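Side-chain contact in serine protease (Arthrobacter nicotinovorans, PDB 3WY8), which probably cleaves peptide bonds as a trypsin-like serine endopeptidase, this chain being the protease domain, and degrades keratin: residues Ala32-Lys35 and Ser36-Ser39. Residues are numbered along the deposited sequence; the frame is centred on the assembly and turned at random.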
# COMPACT_ATOMS: atom_id res chain seq x y z
N ALA A 32 3.32 14.65 0.96
CA ALA A 32 4.50 14.80 0.12
C ALA A 32 4.48 16.18 -0.51
O ALA A 32 3.41 16.69 -0.85
CB ALA A 32 4.50 13.74 -0.98
N ALA A 33 5.65 16.79 -0.68
CA ALA A 33 5.76 18.11 -1.29
C ALA A 33 5.04 18.21 -2.63
O ALA A 33 4.45 19.25 -2.94
CB ALA A 33 7.22 18.52 -1.43
N ASN A 34 5.08 17.14 -3.42
CA ASN A 34 4.43 17.13 -4.74
C ASN A 34 2.90 16.98 -4.71
O ASN A 34 2.24 17.10 -5.75
CB ASN A 34 5.07 16.09 -5.67
CG ASN A 34 4.96 14.66 -5.16
OD1 ASN A 34 4.14 14.34 -4.29
ND2 ASN A 34 5.78 13.78 -5.73
N LYS A 35 2.35 16.72 -3.51
CA LYS A 35 0.91 16.51 -3.30
C LYS A 35 0.31 15.44 -4.21
O LYS A 35 -0.89 15.47 -4.51
CB LYS A 35 0.14 17.83 -3.45
CG LYS A 35 0.45 18.86 -2.38
CD LYS A 35 -0.34 20.13 -2.63
CE LYS A 35 -0.16 21.13 -1.51
NZ LYS A 35 -1.20 22.19 -1.58
N SER A 36 1.15 14.49 -4.61
CA SER A 36 0.79 13.53 -5.65
C SER A 36 1.25 12.10 -5.35
O SER A 36 1.16 11.22 -6.22
CB SER A 36 1.40 13.97 -6.99
OG SER A 36 0.90 15.22 -7.39
N THR A 37 1.73 11.87 -4.14
CA THR A 37 2.39 10.60 -3.81
C THR A 37 1.44 9.59 -3.19
O THR A 37 0.64 9.92 -2.31
CB THR A 37 3.64 10.83 -2.93
OG1 THR A 37 4.51 11.75 -3.59
CG2 THR A 37 4.41 9.53 -2.69
N VAL A 38 1.54 8.35 -3.67
CA VAL A 38 0.72 7.23 -3.23
C VAL A 38 1.64 6.11 -2.75
O VAL A 38 2.54 5.68 -3.47
CB VAL A 38 -0.19 6.70 -4.37
CG1 VAL A 38 -0.86 5.37 -3.99
CG2 VAL A 38 -1.24 7.73 -4.74
N SER A 39 1.42 5.64 -1.53
CA SER A 39 2.18 4.52 -1.00
C SER A 39 1.51 3.19 -1.38
O SER A 39 0.28 3.10 -1.43
CB SER A 39 2.27 4.62 0.52
OG SER A 39 0.97 4.55 1.07
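Asn34 OD1 takes two hydrogen bonds from the residues that follow it, one from Thr37 OG1 at 2.7 Å and one from Ser36 N at 3.0 Å. The setting is a type I beta turn, Ala32 to Lys35, within the loop joining strands 21-29 and 37-40 of the six-stranded antiparallel barrel of this trypsin-like domain. It gives a worked example of an Asx turn, Asn34 to Ser36, overlapping the type I turn and bridging to the strand's first residue. With CG lying between its own backbone N and carbonyl carbon (chi1 62°), the amide comes alongside Ser36 and Thr37. The threonine hydroxyl arrives in the amide plane, on a lone pair, whereas the Ser36 N-H comes from above that plane and is moderately bent, 152° at the hydrogen. The other side of the amide is anchored too: ND2 bonds to the C-terminal Ser219 O, which helps fix the rotation of the group. Lys35, in a left-handed backbone conformation, reaches with its extended chain to a salt bridge between NZ and Asp108. Ser36 OG turns back to donate to the Asn34 backbone O at 2.8 Å. Ala32 CB packs against the threonine hydroxyl, 3.3 Å from Thr37 OG1.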